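Local coordinates for protein putative solute-binding component of ABC transporter (Clostridium phytofermentans, PDB 4YS6) that binds beta-D-glucopyranose between its two lobes and is probably the carbohydrate-capturing component of an ABC transporter, at residues A[164-169]-A[200-205]; A[237-242]-A[264-269]; A[293-298]-A[349-354]. All coordinates share one frame; numbering follows the deposited sequence.

Contact 1: A[164-169]-A[200-205]; sequences PFNLEI and VVKSGS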
loop_
_atom_site.group_PDB
_atom_site.type_symbol
_atom_site.label_atom_id
_atom_site.label_comp_id
_atom_site.label_asym_id
_atom_site.label_seq_id
_atom_site.Cartn_x
_atom_site.Cartn_y
_atom_site.Cartn_z
ATOM N N PRO A 164 13.523 21.705 17.558
ATOM C CA PRO A 164 12.676 21.116 16.530
ATOM C C PRO A 164 13.426 20.183 15.596
ATOM O O PRO A 164 14.652 20.259 15.445
ATOM C CB PRO A 164 12.165 22.338 15.766
ATOM C CG PRO A 164 13.256 23.324 15.895
ATOM C CD PRO A 164 13.815 23.124 17.281
ATOM N N PHE A 165 12.656 19.300 14.982
ATOM C CA PHE A 165 13.117 18.437 13.906
ATOM C C PHE A 165 12.295 18.728 12.661
ATOM O O PHE A 165 11.089 18.938 12.750
ATOM C CB PHE A 165 12.966 16.968 14.243
ATOM C CG PHE A 165 13.696 16.539 15.470
ATOM C CD1 PHE A 165 15.018 16.163 15.388
ATOM C CD2 PHE A 165 13.052 16.473 16.690
ATOM C CE1 PHE A 165 15.698 15.753 16.499
ATOM C CE2 PHE A 165 13.732 16.043 17.817
ATOM C CZ PHE A 165 15.061 15.690 17.716
ATOM N N ASN A 166 12.936 18.669 11.503
ATOM C CA ASN A 166 12.265 18.965 10.238
ATOM C C ASN A 166 11.746 17.687 9.604
ATOM O O ASN A 166 12.487 16.736 9.413
ATOM C CB ASN A 166 13.213 19.686 9.297
ATOM C CG ASN A 166 13.549 21.078 9.781
ATOM O OD1 ASN A 166 14.716 21.412 10.003
ATOM N ND2 ASN A 166 12.526 21.888 9.985
ATOM N N LEU A 167 10.463 17.706 9.254
ATOM C CA LEU A 167 9.750 16.565 8.700
ATOM C C LEU A 167 9.128 16.923 7.363
ATOM O O LEU A 167 8.640 18.034 7.215
ATOM C CB LEU A 167 8.640 16.148 9.664
ATOM C CG LEU A 167 7.665 15.050 9.209
ATOM C CD1 LEU A 167 8.346 13.728 9.220
ATOM C CD2 LEU A 167 6.424 15.010 10.083
ATOM N N GLU A 168 9.156 16.013 6.399
ATOM C CA GLU A 168 8.252 16.121 5.245
ATOM C C GLU A 168 7.484 14.814 5.093
ATOM O O GLU A 168 7.894 13.785 5.610
ATOM C CB GLU A 168 9.009 16.476 3.963
ATOM C CG GLU A 168 9.751 17.846 4.031
ATOM C CD GLU A 168 8.820 19.059 4.030
ATOM O OE1 GLU A 168 7.663 18.936 3.579
ATOM O OE2 GLU A 168 9.256 20.149 4.461
ATOM N N ILE A 169 6.363 14.863 4.377
ATOM C CA ILE A 169 5.403 13.766 4.362
ATOM C C ILE A 169 4.958 13.473 2.938
ATOM O O ILE A 169 4.629 14.398 2.205
ATOM C CB ILE A 169 4.161 14.115 5.191
ATOM C CG1 ILE A 169 4.513 14.441 6.645
ATOM C CG2 ILE A 169 3.154 12.977 5.156
ATOM C CD1 ILE A 169 3.426 15.256 7.332
ATOM N N VAL A 200 8.564 20.178 12.700
ATOM C CA VAL A 200 8.291 21.310 11.832
ATOM C C VAL A 200 8.288 20.836 10.404
ATOM O O VAL A 200 9.256 20.235 9.942
ATOM C CB VAL A 200 9.342 22.392 11.987
ATOM C CG1 VAL A 200 9.204 23.443 10.883
ATOM C CG2 VAL A 200 9.227 23.024 13.368
ATOM N N VAL A 201 7.213 21.119 9.688
ATOM C CA VAL A 201 7.151 20.740 8.278
ATOM C C VAL A 201 7.414 22.007 7.484
ATOM O O VAL A 201 6.524 22.858 7.350
ATOM C CB VAL A 201 5.797 20.101 7.923
ATOM C CG1 VAL A 201 5.739 19.756 6.450
ATOM C CG2 VAL A 201 5.570 18.839 8.750
ATOM N N LYS A 202 8.644 22.180 6.991
ATOM C CA LYS A 202 9.028 23.467 6.419
ATOM C C LYS A 202 8.201 23.851 5.185
ATOM O O LYS A 202 7.924 25.030 4.967
ATOM C CB LYS A 202 10.520 23.500 6.041
ATOM C CG LYS A 202 11.471 23.506 7.220
ATOM C CD LYS A 202 12.413 24.718 7.202
ATOM C CE LYS A 202 13.190 24.833 5.896
ATOM N NZ LYS A 202 14.112 26.016 5.793
ATOM N N SER A 203 7.819 22.860 4.383
ATOM C CA SER A 203 6.970 23.097 3.202
ATOM C C SER A 203 5.548 23.527 3.558
ATOM O O SER A 203 4.803 24.044 2.698
ATOM C CB SER A 203 6.898 21.843 2.340
ATOM O OG SER A 203 6.087 20.860 2.948
ATOM N N GLY A 204 5.154 23.287 4.804
ATOM C CA GLY A 204 3.794 23.556 5.258
ATOM C C GLY A 204 2.750 22.526 4.825
ATOM O O GLY A 204 1.575 22.656 5.164
ATOM N N SER A 205 3.159 21.503 4.082
ATOM C CA SER A 205 2.224 20.485 3.615
ATOM C C SER A 205 2.097 19.360 4.608
ATOM O O SER A 205 2.998 18.526 4.736
ATOM C CB SER A 205 2.668 19.945 2.264
ATOM O OG SER A 205 2.663 21.010 1.335
HETATM O O HOH W 1 5.314 17.432 3.556
#
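The forked side chain of Val201 straddles the carbonyl of Leu167: CG1 and CG2 of Val201 each come within 3.5 Å of Leu167 O. With CG1 anti to the backbone N (chi1 178°), the fork sends CG1 on to Glu168 OE1 and CG2 to the isobutyl group of Leu167, whose CD2 it meets at 4.1 Å. One residue earlier, Val200 puts CG2 against Pro164 CB, while its CG1 lies beside the amide of Asn166. Lys202 crosses that same amide with its CG before leading away. The backbones interlock in parallel register: Val200 N donates to Phe165 O (N-H...O 168°), and Val200 O receives Leu167 N. Strand 199-200 forms one border of the four-stranded parallel sheet in the second lobe of this periplasmic-binding-protein fold. Beyond Val200 the chain leaves the sheet in a type I turn from Val201 to Gly204, and Glu168, bent at chi2 (-70°), curls its carboxylate to Ser203. Glu168 OE1 takes Ser203 OG at 2.6 Å and Glu168 OE2 takes Ser203 N at 3.1 Å, each through a syn lone pair; Tyr233 OH also bonds OE2. Ser203 OG accepts from Ser205 N, an ST turn. Further along, a water accepts from Ile169 N at 2.9 Å and lies 2.8 Å from both Glu168 OE1 and Ser205 O.

Contact 2: A[237-242]-A[264-269]; sequences TKLDAV and EWPIVT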
loop_
_atom_site.group_PDB
_atom_site.type_symbol
_atom_site.label_atom_id
_atom_site.label_comp_id
_atom_site.label_asym_id
_atom_site.label_seq_id
_atom_site.Cartn_x
_atom_site.Cartn_y
_atom_site.Cartn_z
ATOM N N THR A 237 19.827 23.800 6.169
ATOM C CA THR A 237 18.781 23.122 6.931
ATOM C C THR A 237 18.865 21.610 6.764
ATOM O O THR A 237 18.904 21.081 5.655
ATOM C CB THR A 237 17.381 23.603 6.535
ATOM O OG1 THR A 237 17.306 25.024 6.704
ATOM C CG2 THR A 237 16.309 22.952 7.412
ATOM N N LYS A 238 18.908 20.924 7.897
ATOM C CA LYS A 238 18.867 19.471 7.913
ATOM C C LYS A 238 17.420 19.017 7.811
ATOM O O LYS A 238 16.539 19.526 8.504
ATOM C CB LYS A 238 19.522 18.917 9.192
ATOM C CG LYS A 238 19.499 17.383 9.306
ATOM C CD LYS A 238 20.360 16.880 10.463
ATOM C CE LYS A 238 20.156 15.382 10.735
ATOM N NZ LYS A 238 19.488 14.631 9.621
ATOM N N LEU A 239 17.187 18.076 6.909
ATOM C CA LEU A 239 15.931 17.374 6.835
ATOM C C LEU A 239 16.081 16.162 7.725
ATOM O O LEU A 239 16.936 15.319 7.469
ATOM C CB LEU A 239 15.630 16.986 5.388
ATOM C CG LEU A 239 14.398 16.155 5.141
ATOM C CD1 LEU A 239 13.188 16.815 5.704
ATOM C CD2 LEU A 239 14.236 15.957 3.642
ATOM N N ASP A 240 15.299 16.093 8.799
ATOM C CA ASP A 240 15.515 15.054 9.811
ATOM C C ASP A 240 14.753 13.760 9.506
ATOM O O ASP A 240 15.241 12.670 9.813
ATOM C CB ASP A 240 15.116 15.569 11.193
ATOM C CG ASP A 240 15.999 16.735 11.659
ATOM O OD1 ASP A 240 17.176 16.477 11.998
ATOM O OD2 ASP A 240 15.552 17.909 11.651
ATOM N N ALA A 241 13.569 13.875 8.899
ATOM C CA ALA A 241 12.775 12.702 8.568
ATOM C C ALA A 241 11.850 12.948 7.408
ATOM O O ALA A 241 11.315 14.049 7.259
ATOM C CB ALA A 241 11.951 12.240 9.781
ATOM N N VAL A 242 11.656 11.908 6.594
ATOM C CA VAL A 242 10.591 11.913 5.586
ATOM C C VAL A 242 9.686 10.708 5.821
ATOM O O VAL A 242 10.089 9.560 5.667
ATOM C CB VAL A 242 11.135 11.883 4.148
ATOM C CG1 VAL A 242 10.015 12.201 3.144
ATOM C CG2 VAL A 242 12.252 12.899 3.976
ATOM N N GLU A 264 22.853 15.960 6.118
ATOM C CA GLU A 264 22.859 14.617 6.705
ATOM C C GLU A 264 21.576 13.902 6.335
ATOM O O GLU A 264 20.504 14.497 6.381
ATOM C CB GLU A 264 23.011 14.674 8.223
ATOM C CG GLU A 264 24.408 15.057 8.689
ATOM C CD GLU A 264 25.498 14.143 8.127
ATOM O OE1 GLU A 264 25.267 12.920 7.992
ATOM O OE2 GLU A 264 26.591 14.657 7.810
ATOM N N TRP A 265 21.709 12.631 5.962
ATOM C CA TRP A 265 20.598 11.821 5.467
ATOM C C TRP A 265 19.454 11.692 6.485
ATOM O O TRP A 265 19.709 11.383 7.671
ATOM C CB TRP A 265 21.122 10.424 5.095
ATOM C CG TRP A 265 20.218 9.699 4.166
ATOM C CD1 TRP A 265 19.316 8.742 4.487
ATOM C CD2 TRP A 265 20.118 9.891 2.753
ATOM N NE1 TRP A 265 18.644 8.329 3.367
ATOM C CE2 TRP A 265 19.138 9.008 2.284
ATOM C CE3 TRP A 265 20.769 10.725 1.838
ATOM C CZ2 TRP A 265 18.785 8.933 0.946
ATOM C CZ3 TRP A 265 20.425 10.639 0.510
ATOM C CH2 TRP A 265 19.446 9.750 0.077
ATOM N N PRO A 266 18.196 11.916 6.046
ATOM C CA PRO A 266 17.047 11.789 6.936
ATOM C C PRO A 266 16.617 10.346 7.175
ATOM O O PRO A 266 16.971 9.442 6.409
ATOM C CB PRO A 266 15.930 12.541 6.185
ATOM C CG PRO A 266 16.289 12.380 4.781
ATOM C CD PRO A 266 17.788 12.372 4.703
ATOM N N ILE A 267 15.831 10.154 8.230
ATOM C CA ILE A 267 14.995 8.975 8.353
ATOM C C ILE A 267 14.081 8.912 7.137
ATOM O O ILE A 267 13.465 9.921 6.766
ATOM C CB ILE A 267 14.128 9.001 9.621
ATOM C CG1 ILE A 267 14.986 9.098 10.872
ATOM C CG2 ILE A 267 13.233 7.766 9.656
ATOM C CD1 ILE A 267 14.191 9.497 12.107
ATOM N N VAL A 268 14.026 7.748 6.488
ATOM C CA VAL A 268 13.069 7.525 5.389
ATOM C C VAL A 268 12.350 6.209 5.624
ATOM O O VAL A 268 12.994 5.168 5.752
ATOM C CB VAL A 268 13.755 7.474 4.014
ATOM C CG1 VAL A 268 12.725 7.239 2.907
ATOM C CG2 VAL A 268 14.558 8.778 3.745
ATOM N N THR A 269 11.027 6.276 5.723
ATOM C CA THR A 269 10.181 5.101 5.922
ATOM C C THR A 269 9.651 4.575 4.592
ATOM O O THR A 269 9.848 5.181 3.538
ATOM C CB THR A 269 8.982 5.406 6.845
ATOM O OG1 THR A 269 8.122 6.380 6.243
ATOM C CG2 THR A 269 9.458 5.936 8.184
#
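Pro266 turns its ring toward segment 237-242, where it meets two aliphatic groups in different attitudes. Leu239 crosses it at a slant, its CG 4.1 Å from Pro266 CB. Val242 instead lies alongside the ring, both groups pointing the same way, with Val242 CG2 4.1 Å from Pro266 CG. That methyl stands beside the backbone N of Val242, because CG1 takes the position anti to it (chi1 -167°). The ring also abuts the backbone, Pro266 CB lying 3.2 Å from Leu239 O. Pro266 CD also sits over one face of the neighbouring Trp265 indole, offset toward the rim; the indole NE1 bonds to Lys285 O.

On the face carrying Ala241 and Ile267, the two side chains meet at their CB atoms, 3.9 Å apart. The parallel register explains this pairing: Ile267 N donates to Asp240 O, and Val242 N to Ile267 O at 2.7 Å and 171° at the hydrogen. The following bond, Thr269 N to Val242 O, is weak.

At the start of the pair, Lys238 runs extended through chi3 and crosses Glu264 obliquely. Lys238 CE lies 3.9 Å from Glu264 CB, and NZ makes weak bonds to Glu264 O and Leu239 O and a long salt bridge to Asp240 OD1. Asp240, whose CB points away from 264-269, accepts from Asn166 N through OD2.

These strands belong to a right-handed beta-alpha-beta crossover through helix 247-260, whose Leu257 touches Leu239, Trp265 and Pro266. Helix 141-155 packs against Ile267 from the other side of the sheet, while strand 165-170 borders 241-244 and leaves 267-268 outermost.

Contact 3: A[293-298]-A[349-354]; sequences DTRTLA and IDSGYY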
loop_
_atom_site.group_PDB
_atom_site.type_symbol
_atom_site.label_atom_id
_atom_site.label_comp_id
_atom_site.label_asym_id
_atom_site.label_seq_id
_atom_site.Cartn_x
_atom_site.Cartn_y
_atom_site.Cartn_z
ATOM N N ASP A 293 3.505 -10.022 3.178
ATOM C CA ASP A 293 3.750 -11.213 2.368
ATOM C C ASP A 293 2.528 -11.453 1.469
ATOM O O ASP A 293 1.496 -11.947 1.940
ATOM C CB ASP A 293 4.033 -12.426 3.260
ATOM C CG ASP A 293 4.535 -13.626 2.477
ATOM O OD1 ASP A 293 4.218 -13.751 1.269
ATOM O OD2 ASP A 293 5.253 -14.462 3.065
ATOM N N THR A 294 2.643 -11.085 0.193
ATOM C CA THR A 294 1.499 -11.217 -0.719
ATOM C C THR A 294 1.052 -12.663 -0.897
ATOM O O THR A 294 -0.084 -12.911 -1.302
ATOM C CB THR A 294 1.790 -10.622 -2.123
ATOM O OG1 THR A 294 2.885 -11.295 -2.763
ATOM C CG2 THR A 294 2.102 -9.162 -2.018
ATOM N N ARG A 295 1.930 -13.631 -0.613
ATOM C CA ARG A 295 1.548 -15.024 -0.745
ATOM C C ARG A 295 0.497 -15.371 0.303
ATOM O O ARG A 295 -0.415 -16.180 0.066
ATOM C CB ARG A 295 2.763 -15.928 -0.580
ATOM C CG ARG A 295 3.858 -15.675 -1.556
ATOM C CD ARG A 295 5.068 -16.501 -1.183
ATOM N NE ARG A 295 5.624 -16.029 0.086
ATOM C CZ ARG A 295 6.752 -16.480 0.613
ATOM N NH1 ARG A 295 7.436 -17.418 -0.005
ATOM N NH2 ARG A 295 7.182 -15.989 1.756
ATOM N N THR A 296 0.655 -14.771 1.484
ATOM C CA THR A 296 -0.263 -14.984 2.597
ATOM C C THR A 296 -1.611 -14.364 2.320
ATOM O O THR A 296 -2.655 -14.962 2.593
ATOM C CB THR A 296 0.295 -14.379 3.894
ATOM O OG1 THR A 296 1.560 -14.985 4.169
ATOM C CG2 THR A 296 -0.649 -14.624 5.065
ATOM N N LEU A 297 -1.582 -13.143 1.804
ATOM C CA LEU A 297 -2.821 -12.465 1.432
ATOM C C LEU A 297 -3.561 -13.293 0.382
ATOM O O LEU A 297 -4.766 -13.536 0.516
ATOM C CB LEU A 297 -2.537 -11.055 0.916
ATOM C CG LEU A 297 -3.751 -10.230 0.496
ATOM C CD1 LEU A 297 -4.758 -10.153 1.605
ATOM C CD2 LEU A 297 -3.294 -8.819 0.098
ATOM N N ALA A 298 -2.847 -13.744 -0.650
ATOM C CA ALA A 298 -3.455 -14.560 -1.693
ATOM C C ALA A 298 -4.049 -15.833 -1.105
ATOM O O ALA A 298 -5.151 -16.231 -1.484
ATOM C CB ALA A 298 -2.467 -14.892 -2.782
ATOM N N ILE A 349 14.442 -13.614 2.223
ATOM C CA ILE A 349 15.192 -14.656 1.522
ATOM C C ILE A 349 14.924 -16.015 2.148
ATOM O O ILE A 349 14.566 -16.955 1.447
ATOM C CB ILE A 349 16.689 -14.351 1.523
ATOM C CG1 ILE A 349 16.982 -13.096 0.687
ATOM C CG2 ILE A 349 17.495 -15.529 0.984
ATOM C CD1 ILE A 349 16.780 -13.279 -0.798
ATOM N N ASP A 350 15.045 -16.122 3.472
ATOM C CA ASP A 350 14.877 -17.415 4.136
ATOM C C ASP A 350 13.401 -17.878 4.083
ATOM O O ASP A 350 13.099 -19.070 4.213
ATOM C CB ASP A 350 15.375 -17.338 5.589
ATOM C CG ASP A 350 16.873 -17.075 5.701
ATOM O OD1 ASP A 350 17.611 -17.173 4.682
ATOM O OD2 ASP A 350 17.324 -16.792 6.840
ATOM N N SER A 351 12.497 -16.923 3.863
ATOM C CA SER A 351 11.071 -17.186 3.681
ATOM C C SER A 351 10.695 -17.559 2.252
ATOM O O SER A 351 9.544 -17.920 1.982
ATOM C CB SER A 351 10.262 -15.952 4.021
ATOM O OG SER A 351 10.524 -14.996 3.017
ATOM N N GLY A 352 11.643 -17.402 1.340
ATOM C CA GLY A 352 11.439 -17.774 -0.039
ATOM C C GLY A 352 10.749 -16.692 -0.833
ATOM O O GLY A 352 10.374 -16.910 -1.976
ATOM N N TYR A 353 10.564 -15.518 -0.250
ATOM C CA TYR A 353 9.849 -14.466 -0.980
ATOM C C TYR A 353 10.646 -13.976 -2.193
ATOM O O TYR A 353 10.111 -13.859 -3.300
ATOM C CB TYR A 353 9.535 -13.289 -0.051
ATOM C CG TYR A 353 8.446 -12.398 -0.603
ATOM C CD1 TYR A 353 7.116 -12.734 -0.440
ATOM C CD2 TYR A 353 8.746 -11.247 -1.316
ATOM C CE1 TYR A 353 6.104 -11.949 -0.949
ATOM C CE2 TYR A 353 7.715 -10.436 -1.841
ATOM C CZ TYR A 353 6.398 -10.805 -1.649
ATOM O OH TYR A 353 5.335 -10.039 -2.135
ATOM N N TYR A 354 11.921 -13.687 -1.973
ATOM C CA TYR A 354 12.856 -13.316 -3.025
ATOM C C TYR A 354 13.971 -14.353 -3.102
ATOM O O TYR A 354 14.199 -15.088 -2.144
ATOM C CB TYR A 354 13.470 -11.956 -2.749
ATOM C CG TYR A 354 12.528 -10.771 -2.858
ATOM C CD1 TYR A 354 11.635 -10.662 -3.907
ATOM C CD2 TYR A 354 12.568 -9.742 -1.924
ATOM C CE1 TYR A 354 10.800 -9.554 -4.030
ATOM C CE2 TYR A 354 11.741 -8.619 -2.035
ATOM C CZ TYR A 354 10.854 -8.538 -3.092
ATOM O OH TYR A 354 10.017 -7.456 -3.219
#
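The Arg295 guanidinium has CA and CD1 of Tyr353 over one face, while the Asp293 carboxylate and the Ser351 carbonyl lie at its edge. The tyrosine ring is turned 86° from the guanidinium plane, so the two flat groups are nearly perpendicular rather than stacked. Arg295 NE and Asp293 OD1 are in turn at the edge of the Tyr353 ring, the Asp293 oxygen 3.4 Å from Tyr353 CE1. Tyr353 CD2 sits over the centre of the Tyr354 ring, 3.7 Å above its plane, and Phe291 makes an edge-to-face contact with the Tyr353 ring.

Two grips fix the guanidinium in its plane. Side-on, Arg295 NE donates to Asp293 OD1 at 2.9 Å and Arg295 NH2 to Asp293 OD2 at 2.8 Å, forming a salt bridge. End-on, Arg295 NH1 and NH2 converge on Ser351 O, at 2.9 and 3.1 Å, from the same face of the carbonyl. A bend at chi3 (-67°) brings the otherwise extended Arg295 chain to both acceptors. Tyr353 extends alongside Arg295 in the opposite direction until its OH meets Thr294 OG1 at 2.8 Å, a hydrogen bond in which either hydroxyl may donate.

The type I turn Ile349–Gly352, whose glycine has positive phi, follows helix 344-349 and is held by this arginine. Asp293 OD1 also accepts Arg295 N from its anti side, the capping bond of a side-chain N-cap at the start of helix 294-309.

Contacts 1 and 2 share one parallel sheet, in which strands 165-170 and 241-244 are neighbours; contact 1 joins the former to the outermost strand 199-200, contact 2 the latter to 267-268. Their centres are 10 Å apart, and the two contacts also meet directly where Glu168 N lies 3.0 Å from Ala241 O, a probable hydrogen bond. Contact 3 lies across the chain's centre from contact 1, about 35 Å between centres, and about 30 Å from contact 2. The bound glucose lies between: the side chain of Thr294 is about 7 Å from it and that of Thr269 about 12 Å. Lys292, a pocket residue, immediately precedes Asp293.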